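PDB 3ON5: BH1974 protein from Bacillus halodurans, which belongs to the XdhC/CoxI family and probably helps supply xanthine dehydrogenase-type enzymes with their molybdenum cofactor. Local coordinates for residues D33-M38 and K83-Q88; V37-I42 and V117-V122; V94-S99 and N112-V117. One frame throughout, in Å; residues are numbered along the deposited sequence.

Interaction 1: D33-M38 and K83-Q88; sequences DQPRVM and KVWQEQ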
ATOM      1  N   ASP A  33     -19.381  -6.432 -10.736  0.50 72.67           N
ATOM      2  CA  ASP A  33     -19.777  -6.813 -12.112  0.50 71.14           C
ATOM      3  C   ASP A  33     -18.740  -6.306 -13.173  0.50 71.10           C
ATOM      4  O   ASP A  33     -18.901  -5.245 -13.784  0.50 71.71           O
ATOM      5  CB  ASP A  33     -21.203  -6.321 -12.461  0.50 73.43           C
ATOM      6  CG  ASP A  33     -22.327  -7.116 -11.798  0.50 78.38           C
ATOM      7  OD1 ASP A  33     -22.073  -8.268 -11.365  0.50 75.47           O
ATOM      8  OD2 ASP A  33     -23.475  -6.611 -11.771  0.50 84.37           O
ATOM      9  N   GLN A  34     -17.667  -7.100 -13.347  1.00 63.12           N
ATOM     10  CA  GLN A  34     -16.539  -6.873 -14.271  1.00 58.76           C
ATOM     11  C   GLN A  34     -16.126  -8.173 -14.944  1.00 54.53           C
ATOM     12  O   GLN A  34     -16.335  -9.212 -14.326  1.00 54.60           O
ATOM     13  CB  GLN A  34     -15.341  -6.299 -13.496  1.00 58.94           C
ATOM     14  CG  GLN A  34     -14.840  -7.177 -12.325  1.00 52.49           C
ATOM     15  CD  GLN A  34     -13.427  -6.887 -11.903  1.00 54.26           C
ATOM     16  OE1 GLN A  34     -12.476  -6.989 -12.678  1.00 52.40           O
ATOM     17  NE2 GLN A  34     -13.246  -6.636 -10.636  1.00 36.69           N
ATOM     18  N   PRO A  35     -15.439  -8.209 -16.099  1.00 45.50           N
ATOM     19  CA  PRO A  35     -14.994  -9.509 -16.634  1.00 43.43           C
ATOM     20  C   PRO A  35     -14.322 -10.384 -15.569  1.00 47.32           C
ATOM     21  O   PRO A  35     -13.428  -9.926 -14.845  1.00 49.27           O
ATOM     22  CB  PRO A  35     -13.999  -9.116 -17.716  1.00 44.99           C
ATOM     23  CG  PRO A  35     -14.487  -7.833 -18.199  1.00 50.82           C
ATOM     24  CD  PRO A  35     -15.052  -7.111 -17.004  1.00 47.04           C
ATOM     25  N   ARG A  36     -14.831 -11.609 -15.409  1.00 41.25           N
ATOM     26  CA  ARG A  36     -14.303 -12.609 -14.481  1.00 38.78           C
ATOM     27  C   ARG A  36     -14.264 -13.981 -15.111  1.00 42.64           C
ATOM     28  O   ARG A  36     -15.190 -14.364 -15.827  1.00 42.07           O
ATOM     29  CB  ARG A  36     -15.100 -12.705 -13.182  1.00 35.30           C
ATOM     30  CG  ARG A  36     -15.003 -11.553 -12.239  1.00 44.30           C
ATOM     31  CD  ARG A  36     -15.782 -11.869 -10.959  1.00 48.78           C
ATOM     32  NE  ARG A  36     -15.823 -10.725 -10.044  1.00 50.87           N
ATOM     33  CZ  ARG A  36     -16.774  -9.793 -10.045  1.00 70.12           C
ATOM     34  NH1 ARG A  36     -17.799  -9.877 -10.888  1.00 64.43           N
ATOM     35  NH2 ARG A  36     -16.713  -8.777  -9.194  1.00 53.61           N
ATOM     36  N   VAL A  37     -13.191 -14.732 -14.820  1.00 39.86           N
ATOM     37  CA  VAL A  37     -13.008 -16.125 -15.215  1.00 39.34           C
ATOM     38  C   VAL A  37     -12.951 -16.909 -13.920  1.00 45.56           C
ATOM     39  O   VAL A  37     -12.319 -16.494 -12.954  1.00 43.80           O
ATOM     40  CB  VAL A  37     -11.809 -16.371 -16.148  1.00 41.79           C
ATOM     41  CG1 VAL A  37     -11.582 -17.856 -16.392  1.00 41.85           C
ATOM     42  CG2 VAL A  37     -12.013 -15.652 -17.462  1.00 41.80           C
HETATM   43  N   MSE A  38     -13.708 -17.974 -13.869  1.00 46.22           N
HETATM   44  CA  MSE A  38     -13.779 -18.805 -12.702  1.00 47.78           C
HETATM   45  C   MSE A  38     -12.901 -20.023 -12.902  1.00 50.58           C
HETATM   46  O   MSE A  38     -13.046 -20.712 -13.919  1.00 50.73           O
HETATM   47  CB  MSE A  38     -15.224 -19.185 -12.470  1.00 52.10           C
HETATM   48  CG  MSE A  38     -15.476 -19.794 -11.137  1.00 63.04           C
HETATM   49 SE   MSE A  38     -17.270 -20.508 -11.188  0.75 77.15          SE
HETATM   50  CE  MSE A  38     -17.329 -20.849  -9.179  1.00 73.88           C
ATOM     51  N   LYS A  83      -7.110 -15.281 -21.888  1.00 53.40           N
ATOM     52  CA  LYS A  83      -7.385 -15.910 -23.191  1.00 53.54           C
ATOM     53  C   LYS A  83      -8.804 -16.468 -23.204  1.00 56.03           C
ATOM     54  O   LYS A  83      -9.540 -16.211 -24.163  1.00 56.66           O
ATOM     55  CB  LYS A  83      -6.355 -17.016 -23.520  1.00 56.00           C
ATOM     56  N   VAL A  84      -9.199 -17.192 -22.116  1.00 50.26           N
ATOM     57  CA  VAL A  84     -10.526 -17.790 -21.914  1.00 49.41           C
ATOM     58  C   VAL A  84     -11.606 -16.678 -22.027  1.00 53.83           C
ATOM     59  O   VAL A  84     -12.606 -16.886 -22.711  1.00 55.01           O
ATOM     60  CB  VAL A  84     -10.601 -18.559 -20.564  1.00 52.30           C
ATOM     61  CG1 VAL A  84     -12.036 -18.879 -20.153  1.00 51.95           C
ATOM     62  CG2 VAL A  84      -9.763 -19.832 -20.612  1.00 52.56           C
ATOM     63  N   TRP A  85     -11.380 -15.497 -21.422  1.00 48.83           N
ATOM     64  CA  TRP A  85     -12.330 -14.395 -21.509  1.00 48.89           C
ATOM     65  C   TRP A  85     -12.466 -13.888 -22.936  1.00 56.88           C
ATOM     66  O   TRP A  85     -13.582 -13.641 -23.388  1.00 57.43           O
ATOM     67  CB  TRP A  85     -11.956 -13.216 -20.595  1.00 46.36           C
ATOM     68  CG  TRP A  85     -12.985 -12.128 -20.647  1.00 47.11           C
ATOM     69  CD1 TRP A  85     -12.956 -11.008 -21.424  1.00 50.50           C
ATOM     70  CD2 TRP A  85     -14.297 -12.184 -20.073  1.00 46.95           C
ATOM     71  NE1 TRP A  85     -14.137 -10.309 -21.294  1.00 50.30           N
ATOM     72  CE2 TRP A  85     -14.984 -11.014 -20.478  1.00 50.96           C
ATOM     73  CE3 TRP A  85     -14.946 -13.089 -19.204  1.00 47.17           C
ATOM     74  CZ2 TRP A  85     -16.266 -10.706 -20.015  1.00 49.24           C
ATOM     75  CZ3 TRP A  85     -16.225 -12.787 -18.764  1.00 47.51           C
ATOM     76  CH2 TRP A  85     -16.865 -11.609 -19.163  1.00 48.45           C
ATOM     77  N   GLN A  86     -11.334 -13.676 -23.619  1.00 55.37           N
ATOM     78  CA  GLN A  86     -11.316 -13.162 -24.984  1.00 56.13           C
ATOM     79  C   GLN A  86     -12.044 -14.159 -25.925  1.00 59.86           C
ATOM     80  O   GLN A  86     -12.977 -13.764 -26.629  1.00 59.95           O
ATOM     81  CB  GLN A  86      -9.863 -12.904 -25.423  1.00 57.73           C
ATOM     82  CG  GLN A  86      -9.747 -12.048 -26.693  1.00 81.96           C
ATOM     83  CD  GLN A  86     -10.112 -10.584 -26.501  1.00 98.09           C
ATOM     84  OE1 GLN A  86      -9.945 -10.018 -25.418  1.00 88.74           O
ATOM     85  NE2 GLN A  86     -10.522  -9.912 -27.579  1.00 90.24           N
ATOM     86  N   GLU A  87     -11.659 -15.453 -25.876  1.00 55.73           N
ATOM     87  CA  GLU A  87     -12.256 -16.531 -26.674  1.00 56.45           C
ATOM     88  C   GLU A  87     -13.692 -16.831 -26.274  1.00 59.26           C
ATOM     89  O   GLU A  87     -14.438 -17.400 -27.070  1.00 59.94           O
ATOM     90  CB  GLU A  87     -11.445 -17.824 -26.519  1.00 58.19           C
ATOM     91  CG  GLU A  87     -10.064 -17.803 -27.140  1.00 73.47           C
ATOM     92  CD  GLU A  87      -9.196 -18.986 -26.755  1.00111.29           C
ATOM     93  OE1 GLU A  87      -9.710 -19.924 -26.102  1.00115.50           O
ATOM     94  OE2 GLU A  87      -7.984 -18.952 -27.073  1.00113.73           O
ATOM     95  N   GLN A  88     -14.056 -16.500 -25.011  1.00 54.11           N
ATOM     96  CA  GLN A  88     -15.358 -16.733 -24.377  1.00 52.33           C
ATOM     97  C   GLN A  88     -15.649 -18.245 -24.486  1.00 57.38           C
ATOM     98  O   GLN A  88     -16.750 -18.661 -24.833  1.00 58.02           O
ATOM     99  CB  GLN A  88     -16.433 -15.838 -25.013  1.00 53.31           C
ATOM    100  CG  GLN A  88     -17.563 -15.430 -24.080  1.00 62.24           C
ATOM    101  CD  GLN A  88     -17.200 -14.478 -22.960  1.00 73.83           C
ATOM    102  OE1 GLN A  88     -17.851 -14.445 -21.920  1.00 75.47           O
ATOM    103  NE2 GLN A  88     -16.188 -13.662 -23.133  1.00 58.48           N
TER
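Pro35, just before strand 36-46, and Val37 near its start meet Val84 and Trp85 of helix 73-87 in a buried, largely apolar strand-to-helix contact. The segments of strand and helix run at 112° to one another, with their axes 8.5 Å apart at the closest. Pro35 lays its ring over one face of the Trp85 indole: its CB stands 3.7 Å from the centroid of the six-membered ring, 22° off the normal, a CH-pi contact offset toward the rim. Gln88, just past the end of the helix, curls back so that its NE2 sits above the opposite face. The indole reaches the strand because Trp85 CG is anti to the backbone N (chi1 -177°). Val37 divides its two methyls between the helix residues. CG1 lies 3.9 Å from Val84 CG1, while CG2 stands 4.0 Å from Trp85 CB, at the ring's edge. Arg36 starts its side chain away from the helix, NE hydrogen-bonded to Gln59 OE1, and its carbonyl O lies 3.5 Å from Trp85 CZ3. Trp105 of the second subunit meets the Trp85 ring with its own and also packs on Pro35 and Val37, extending the apolar cluster into the subunit interface. A helix laid across one face of an antiparallel sheet is characteristic of a two-layer alpha/beta fold, here within the XdhC/CoxI family region.

Interaction 2: V37-I42 and V117-V122; sequences VMATII and VLLEPV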
ATOM      1  N   VAL A  37     -13.191 -14.732 -14.820  1.00 39.86           N
ATOM      2  CA  VAL A  37     -13.008 -16.125 -15.215  1.00 39.34           C
ATOM      3  C   VAL A  37     -12.951 -16.909 -13.920  1.00 45.56           C
ATOM      4  O   VAL A  37     -12.319 -16.494 -12.954  1.00 43.80           O
ATOM      5  CB  VAL A  37     -11.809 -16.371 -16.148  1.00 41.79           C
ATOM      6  CG1 VAL A  37     -11.582 -17.856 -16.392  1.00 41.85           C
ATOM      7  CG2 VAL A  37     -12.013 -15.652 -17.462  1.00 41.80           C
HETATM    8  N   MSE A  38     -13.708 -17.974 -13.869  1.00 46.22           N
HETATM    9  CA  MSE A  38     -13.779 -18.805 -12.702  1.00 47.78           C
HETATM   10  C   MSE A  38     -12.901 -20.023 -12.902  1.00 50.58           C
HETATM   11  O   MSE A  38     -13.046 -20.712 -13.919  1.00 50.73           O
HETATM   12  CB  MSE A  38     -15.224 -19.185 -12.470  1.00 52.10           C
HETATM   13  CG  MSE A  38     -15.476 -19.794 -11.137  1.00 63.04           C
HETATM   14 SE   MSE A  38     -17.270 -20.508 -11.188  0.75 77.15          SE
HETATM   15  CE  MSE A  38     -17.329 -20.849  -9.179  1.00 73.88           C
ATOM     16  N   ALA A  39     -11.962 -20.270 -11.951  1.00 44.93           N
ATOM     17  CA  ALA A  39     -11.073 -21.435 -11.957  1.00 44.48           C
ATOM     18  C   ALA A  39     -11.543 -22.436 -10.937  1.00 47.71           C
ATOM     19  O   ALA A  39     -11.789 -22.063  -9.799  1.00 46.19           O
ATOM     20  CB  ALA A  39      -9.639 -21.029 -11.682  1.00 44.93           C
ATOM     21  N   THR A  40     -11.708 -23.696 -11.344  1.00 46.14           N
ATOM     22  CA  THR A  40     -12.168 -24.762 -10.459  1.00 46.31           C
ATOM     23  C   THR A  40     -11.241 -25.964 -10.611  1.00 52.30           C
ATOM     24  O   THR A  40     -10.948 -26.380 -11.736  1.00 52.81           O
ATOM     25  CB  THR A  40     -13.640 -25.118 -10.767  1.00 47.15           C
ATOM     26  OG1 THR A  40     -14.424 -23.932 -10.750  1.00 48.87           O
ATOM     27  CG2 THR A  40     -14.233 -26.114  -9.784  1.00 41.58           C
ATOM     28  N   ILE A  41     -10.783 -26.516  -9.473  1.00 50.85           N
ATOM     29  CA  ILE A  41      -9.965 -27.729  -9.476  1.00 53.12           C
ATOM     30  C   ILE A  41     -10.929 -28.899  -9.669  1.00 57.56           C
ATOM     31  O   ILE A  41     -11.636 -29.269  -8.729  1.00 56.60           O
ATOM     32  CB  ILE A  41      -9.068 -27.882  -8.218  1.00 56.47           C
ATOM     33  CG1 ILE A  41      -8.162 -26.673  -8.029  1.00 55.69           C
ATOM     34  CG2 ILE A  41      -8.230 -29.122  -8.356  1.00 59.75           C
ATOM     35  CD1 ILE A  41      -7.405 -26.714  -6.733  1.00 66.48           C
ATOM     36  N   ILE A  42     -10.987 -29.434 -10.897  1.00 55.10           N
ATOM     37  CA  ILE A  42     -11.912 -30.511 -11.258  1.00 56.46           C
ATOM     38  C   ILE A  42     -11.257 -31.885 -11.055  1.00 64.78           C
ATOM     39  O   ILE A  42     -11.973 -32.893 -11.102  1.00 67.12           O
ATOM     40  CB  ILE A  42     -12.441 -30.369 -12.703  1.00 59.41           C
ATOM     41  CG1 ILE A  42     -11.285 -30.396 -13.747  1.00 59.79           C
ATOM     42  CG2 ILE A  42     -13.320 -29.113 -12.811  1.00 58.57           C
ATOM     43  CD1 ILE A  42     -11.692 -30.368 -15.187  1.00 66.24           C
ATOM     44  N   VAL A 117      -7.215 -27.772 -13.727  1.00 51.57           N
ATOM     45  CA  VAL A 117      -7.970 -26.548 -13.460  1.00 50.00           C
ATOM     46  C   VAL A 117      -8.887 -26.264 -14.646  1.00 52.89           C
ATOM     47  O   VAL A 117      -8.409 -26.221 -15.782  1.00 52.33           O
ATOM     48  CB  VAL A 117      -7.013 -25.346 -13.175  1.00 52.88           C
ATOM     49  CG1 VAL A 117      -7.792 -24.083 -12.806  1.00 51.06           C
ATOM     50  CG2 VAL A 117      -5.993 -25.688 -12.089  1.00 52.87           C
ATOM     51  N   LEU A 118     -10.197 -26.092 -14.387  1.00 49.32           N
ATOM     52  CA  LEU A 118     -11.174 -25.739 -15.419  1.00 49.22           C
ATOM     53  C   LEU A 118     -11.496 -24.242 -15.327  1.00 52.42           C
ATOM     54  O   LEU A 118     -12.029 -23.777 -14.308  1.00 49.93           O
ATOM     55  CB  LEU A 118     -12.458 -26.586 -15.323  1.00 49.95           C
ATOM     56  CG  LEU A 118     -13.657 -26.169 -16.220  1.00 54.22           C
ATOM     57  CD1 LEU A 118     -13.386 -26.428 -17.702  1.00 55.34           C
ATOM     58  CD2 LEU A 118     -14.887 -26.904 -15.826  1.00 55.88           C
ATOM     59  N   LEU A 119     -11.178 -23.502 -16.409  1.00 49.75           N
ATOM     60  CA  LEU A 119     -11.397 -22.058 -16.514  1.00 48.58           C
ATOM     61  C   LEU A 119     -12.660 -21.789 -17.332  1.00 49.83           C
ATOM     62  O   LEU A 119     -12.751 -22.245 -18.468  1.00 50.96           O
ATOM     63  CB  LEU A 119     -10.162 -21.377 -17.145  1.00 48.91           C
ATOM     64  CG  LEU A 119      -8.852 -21.461 -16.346  1.00 53.24           C
ATOM     65  CD1 LEU A 119      -7.669 -21.362 -17.229  1.00 54.43           C
ATOM     66  CD2 LEU A 119      -8.772 -20.403 -15.315  1.00 55.64           C
ATOM     67  N   GLU A 120     -13.655 -21.120 -16.722  1.00 42.41           N
ATOM     68  CA  GLU A 120     -14.944 -20.769 -17.336  1.00 40.38           C
ATOM     69  C   GLU A 120     -15.170 -19.279 -17.333  1.00 43.33           C
ATOM     70  O   GLU A 120     -15.071 -18.671 -16.265  1.00 40.88           O
ATOM     71  CB  GLU A 120     -16.105 -21.432 -16.603  1.00 41.13           C
ATOM     72  CG  GLU A 120     -16.210 -22.925 -16.805  1.00 53.33           C
ATOM     73  CD  GLU A 120     -17.215 -23.536 -15.854  1.00 75.55           C
ATOM     74  OE1 GLU A 120     -16.956 -23.494 -14.627  1.00 56.97           O
ATOM     75  OE2 GLU A 120     -18.269 -24.024 -16.326  1.00 69.68           O
ATOM     76  N   PRO A 121     -15.506 -18.647 -18.489  1.00 40.69           N
ATOM     77  CA  PRO A 121     -15.782 -17.203 -18.445  1.00 39.55           C
ATOM     78  C   PRO A 121     -17.126 -16.955 -17.779  1.00 43.25           C
ATOM     79  O   PRO A 121     -18.118 -17.587 -18.156  1.00 44.79           O
ATOM     80  CB  PRO A 121     -15.765 -16.780 -19.915  1.00 42.11           C
ATOM     81  CG  PRO A 121     -15.973 -18.029 -20.700  1.00 47.56           C
ATOM     82  CD  PRO A 121     -15.691 -19.215 -19.843  1.00 42.81           C
ATOM     83  N   VAL A 122     -17.153 -16.099 -16.743  1.00 37.16           N
ATOM     84  CA  VAL A 122     -18.409 -15.754 -16.082  1.00 35.91           C
ATOM     85  C   VAL A 122     -19.136 -14.792 -17.019  1.00 44.23           C
ATOM     86  O   VAL A 122     -19.005 -13.572 -16.892  1.00 47.04           O
ATOM     87  CB  VAL A 122     -18.256 -15.200 -14.644  1.00 36.91           C
ATOM     88  CG1 VAL A 122     -19.622 -14.904 -14.021  1.00 36.08           C
ATOM     89  CG2 VAL A 122     -17.480 -16.179 -13.771  1.00 36.02           C
TER
HETATM   90  O   HOH W   1     -14.542 -22.913 -13.258  1.00 25.34           O
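Met38 (selenomethionine) and Thr40 pair with Glu120 and Leu118 through four backbone hydrogen bonds, two within each hydrogen-bonded pair. Met38 N reaches Glu120 O at 2.8 Å with an N-H...O angle of 173°, and Glu120 N returns to Met38 O at 2.9 Å. Leu118 N to Thr40 O is similarly straight, whereas Thr40 N to Leu118 O is more bent, at 149°. Between them, at the non-hydrogen-bonded pairs, CA-H...O contacts fill the ladder: Leu119 CA approaches Met38 O and Val117 CA approaches Thr40 O, both at 3.4 Å. The two segments thus form neighbouring antiparallel strands inside the five-stranded sheet, where strand 36-46 has strand 55-59 on its other edge and strand 113-121 has strand 91-96.

Apolar packing alternates between the faces. On the face bearing Val37, Ala39 and Leu119, which helix 73-87 covers, the small Ala39 CB touches both Val117 CG1 (3.7 Å) and Leu119 CD2. Leu119 gets its CD2 there because CG lies beside the backbone N (chi1 -64°), and the same methyl also touches Val37 CG1. On the other face Ile42 CG2 rests against Leu118 CB at 3.7 Å. Past the paired residues, Val122 CG2 lies against Met38 CB.

A water beside the Thr40 and Glu120 side chains ties them to the backbone. It is hydrogen-bonded to Met38 O, to Thr40 OG1 at 2.7 Å and to Glu120 OE1 at 2.8 Å; its two protons probably cannot serve every acceptor around it at once. Met38 O thus takes the water as well as Glu120 N, and Glu120 OE1 finds its strongest partner in a salt bridge with Lys147.

Interaction 3: V94-S99 and N112-V117; sequences VYDLSS and NGTISV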
ATOM      1  N   VAL A  94      -3.848 -28.542 -17.284  1.00 54.11           N
ATOM      2  CA  VAL A  94      -3.244 -29.533 -16.386  1.00 53.72           C
ATOM      3  C   VAL A  94      -1.866 -29.021 -15.983  1.00 57.24           C
ATOM      4  O   VAL A  94      -1.087 -28.578 -16.837  1.00 56.39           O
ATOM      5  CB  VAL A  94      -3.185 -30.956 -16.984  1.00 58.04           C
ATOM      6  CG1 VAL A  94      -2.662 -31.955 -15.961  1.00 58.39           C
ATOM      7  CG2 VAL A  94      -4.565 -31.393 -17.474  1.00 58.13           C
ATOM      8  N   TYR A  95      -1.591 -29.058 -14.673  1.00 53.80           N
ATOM      9  CA  TYR A  95      -0.335 -28.604 -14.109  1.00 52.83           C
ATOM     10  C   TYR A  95       0.395 -29.683 -13.354  1.00 55.85           C
ATOM     11  O   TYR A  95      -0.103 -30.138 -12.326  1.00 54.43           O
ATOM     12  CB  TYR A  95      -0.590 -27.446 -13.150  1.00 52.97           C
ATOM     13  CG  TYR A  95      -0.965 -26.165 -13.834  1.00 55.87           C
ATOM     14  CD1 TYR A  95       0.012 -25.292 -14.302  1.00 57.65           C
ATOM     15  CD2 TYR A  95      -2.301 -25.782 -13.952  1.00 57.17           C
ATOM     16  CE1 TYR A  95      -0.325 -24.086 -14.901  1.00 58.17           C
ATOM     17  CE2 TYR A  95      -2.652 -24.572 -14.546  1.00 57.69           C
ATOM     18  CZ  TYR A  95      -1.657 -23.733 -15.028  1.00 67.20           C
ATOM     19  OH  TYR A  95      -1.964 -22.545 -15.640  1.00 70.49           O
ATOM     20  N   ASP A  96       1.603 -30.064 -13.817  1.00 54.62           N
ATOM     21  CA  ASP A  96       2.450 -30.959 -13.029  1.00 56.76           C
ATOM     22  C   ASP A  96       3.141 -30.086 -11.996  1.00 61.84           C
ATOM     23  O   ASP A  96       4.062 -29.343 -12.363  1.00 61.03           O
ATOM     24  CB  ASP A  96       3.445 -31.753 -13.895  1.00 60.78           C
ATOM     25  CG  ASP A  96       4.218 -32.824 -13.134  1.00 73.19           C
ATOM     26  OD1 ASP A  96       3.872 -33.088 -11.942  1.00 72.64           O
ATOM     27  OD2 ASP A  96       5.112 -33.460 -13.751  1.00 81.63           O
ATOM     28  N   LEU A  97       2.673 -30.075 -10.742  1.00 59.67           N
ATOM     29  CA  LEU A  97       3.201 -29.156  -9.732  1.00 59.52           C
ATOM     30  C   LEU A  97       4.638 -29.479  -9.318  1.00 68.88           C
ATOM     31  O   LEU A  97       5.317 -28.587  -8.808  1.00 69.15           O
ATOM     32  CB  LEU A  97       2.312 -29.132  -8.488  1.00 58.58           C
ATOM     33  CG  LEU A  97       0.843 -28.688  -8.723  1.00 61.51           C
ATOM     34  CD1 LEU A  97       0.085 -28.604  -7.405  1.00 62.16           C
ATOM     35  CD2 LEU A  97       0.750 -27.337  -9.447  1.00 57.65           C
ATOM     36  N   SER A  98       5.112 -30.708  -9.572  1.00 70.00           N
ATOM     37  CA  SER A  98       6.464 -31.165  -9.245  1.00 72.93           C
ATOM     38  C   SER A  98       7.494 -30.577 -10.231  1.00 81.39           C
ATOM     39  O   SER A  98       8.495 -30.001  -9.799  1.00 81.06           O
ATOM     40  CB  SER A  98       6.513 -32.687  -9.253  1.00 77.87           C
ATOM     41  OG  SER A  98       6.110 -33.239 -10.496  1.00 82.95           O
ATOM     42  N   SER A  99       7.215 -30.685 -11.545  1.00 82.00           N
ATOM     43  CA  SER A  99       8.039 -30.165 -12.643  1.00 84.00           C
ATOM     44  C   SER A  99       7.673 -28.699 -12.908  1.00 90.06           C
ATOM     45  O   SER A  99       7.457 -28.289 -14.061  1.00 86.91           O
ATOM     46  CB  SER A  99       7.849 -31.024 -13.896  1.00 88.74           C
ATOM     47  OG  SER A  99       8.241 -32.373 -13.695  1.00 97.87           O
ATOM     48  N   ASN A 112       4.364 -32.646  -4.909  1.00 69.59           N
ATOM     49  CA  ASN A 112       4.368 -33.833  -5.761  1.00 69.16           C
ATOM     50  C   ASN A 112       2.926 -34.209  -6.092  1.00 69.45           C
ATOM     51  O   ASN A 112       2.348 -35.134  -5.514  1.00 69.17           O
ATOM     52  CB  ASN A 112       5.123 -34.984  -5.085  1.00 68.64           C
ATOM     53  CG  ASN A 112       5.274 -36.214  -5.939  1.00 80.19           C
ATOM     54  OD1 ASN A 112       5.276 -36.178  -7.174  1.00 71.75           O
ATOM     55  ND2 ASN A 112       5.438 -37.333  -5.291  1.00 74.98           N
ATOM     56  N   GLY A 113       2.363 -33.441  -7.011  1.00 63.31           N
ATOM     57  CA  GLY A 113       0.992 -33.581  -7.471  1.00 61.64           C
ATOM     58  C   GLY A 113       0.747 -32.966  -8.828  1.00 63.65           C
ATOM     59  O   GLY A 113       1.558 -32.182  -9.323  1.00 62.72           O
ATOM     60  N   THR A 114      -0.374 -33.346  -9.438  1.00 59.84           N
ATOM     61  CA  THR A 114      -0.820 -32.907 -10.744  1.00 59.09           C
ATOM     62  C   THR A 114      -2.273 -32.473 -10.608  1.00 63.47           C
ATOM     63  O   THR A 114      -3.120 -33.267 -10.177  1.00 65.20           O
ATOM     64  CB  THR A 114      -0.600 -34.026 -11.758  1.00 72.85           C
ATOM     65  OG1 THR A 114       0.788 -34.395 -11.755  1.00 80.01           O
ATOM     66  CG2 THR A 114      -1.027 -33.630 -13.157  1.00 69.85           C
ATOM     67  N   ILE A 115      -2.557 -31.195 -10.925  1.00 57.84           N
ATOM     68  CA  ILE A 115      -3.920 -30.676 -10.813  1.00 56.01           C
ATOM     69  C   ILE A 115      -4.454 -30.280 -12.195  1.00 58.84           C
ATOM     70  O   ILE A 115      -3.706 -29.805 -13.056  1.00 57.83           O
ATOM     71  CB  ILE A 115      -4.086 -29.489  -9.804  1.00 57.46           C
ATOM     72  CG1 ILE A 115      -3.360 -28.187 -10.239  1.00 56.52           C
ATOM     73  CG2 ILE A 115      -3.744 -29.922  -8.372  1.00 59.30           C
ATOM     74  CD1 ILE A 115      -3.645 -26.952  -9.355  1.00 61.21           C
ATOM     75  N   SER A 116      -5.773 -30.487 -12.373  1.00 55.16           N
ATOM     76  CA  SER A 116      -6.569 -30.126 -13.544  1.00 54.48           C
ATOM     77  C   SER A 116      -7.499 -28.947 -13.157  1.00 56.69           C
ATOM     78  O   SER A 116      -8.409 -29.085 -12.310  1.00 55.96           O
ATOM     79  CB  SER A 116      -7.347 -31.336 -14.060  1.00 59.88           C
ATOM     80  OG  SER A 116      -6.523 -32.481 -14.242  1.00 70.84           O
ATOM     81  N   VAL A 117      -7.215 -27.772 -13.727  1.00 51.57           N
ATOM     82  CA  VAL A 117      -7.970 -26.548 -13.460  1.00 50.00           C
ATOM     83  C   VAL A 117      -8.887 -26.264 -14.646  1.00 52.89           C
ATOM     84  O   VAL A 117      -8.409 -26.221 -15.782  1.00 52.33           O
ATOM     85  CB  VAL A 117      -7.013 -25.346 -13.175  1.00 52.88           C
ATOM     86  CG1 VAL A 117      -7.792 -24.083 -12.806  1.00 51.06           C
ATOM     87  CG2 VAL A 117      -5.993 -25.688 -12.089  1.00 52.87           C
TER
HETATM   88  O   HOH W   2       4.589 -36.298 -10.191  1.00 53.80           O
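Tyr95 presents the edge of its ring to the backbone of the neighbouring strand, Ile115 O lying near the ring plane, while Val117 CG2 comes in obliquely, 4.1 Å from Tyr95 CD2. The phenol leans toward helix 73-87, where Leu73 and Leu77 touch it and its OH is hydrogen-bonded to Asp76. The second flat group, the Asp96 carboxylate, is met from above its plane: Ser98 OG donates to OD1 at 2.7 Å, 47° out of plane. Thr114 OG1 gives the same oxygen a second, weak bond at 3.4 Å from across the strands, and Ser99 OG weakly reaches OD2. Asp96 swings its carboxylate out past the backbone carbonyl carbon (chi1 -173°), where it can receive both the serines just after it and the threonine opposite.

The strands are antiparallel, successive in the chain and adjacent in the sheet, and strand 91-96 forms an outermost strand of the sheet within this chain. Tyr95 N and Ile115 O bond at 2.8 Å, with the donor nearly along the C=O axis, and Ile115 N answers to Tyr95 O at 3.0 Å. Beyond the regular strand Leu97 N still reaches Gly113 O at 2.8 Å, carrying the ladder into the loop that follows.

Side chains sort by face. Tyr95, Ile115 and Leu97 make an apolar layer under the helix, with Tyr95 CB against Ile115 CG1. On the other, more solvent-accessible face, Val94 CG1 touches Thr114 CG2 at 3.7 Å. Replacing Thr114 by an alanine removes the hydroxyl and CG2, which would probably cost Asp96 its weak cross-strand bond and leave a gap beside Val94 CG1. Where the loop leaves the strands, a water donates to Asn112 OD1 and, weakly, to Ser98 OG.

In the fold
All three contacts serve the same five-stranded sheet. Interaction 2 joins two inner strands, 36-46 and 113-121; interaction 3 adds strand 91-96 beyond 113-121, sharing Val117 and linked by a probable Ile42 N to Ser116 O bond. Interaction 1 instead sets helix 73-87 on the start of strand 36-46; it shares Val37 and Met38 with interaction 2 and meets it at the probable Arg36 O to Val122 N hydrogen bond. Interactions 1 and 2 are buried, interaction 3 partly exposed. Chemistry follows: apolar side chains and an indole with a proline CH-pi contact in interaction 1, a backbone ladder with a water and the Glu120-Lys147 salt bridge in interaction 2, an exposed carboxylate with hydroxyl partners in interaction 3.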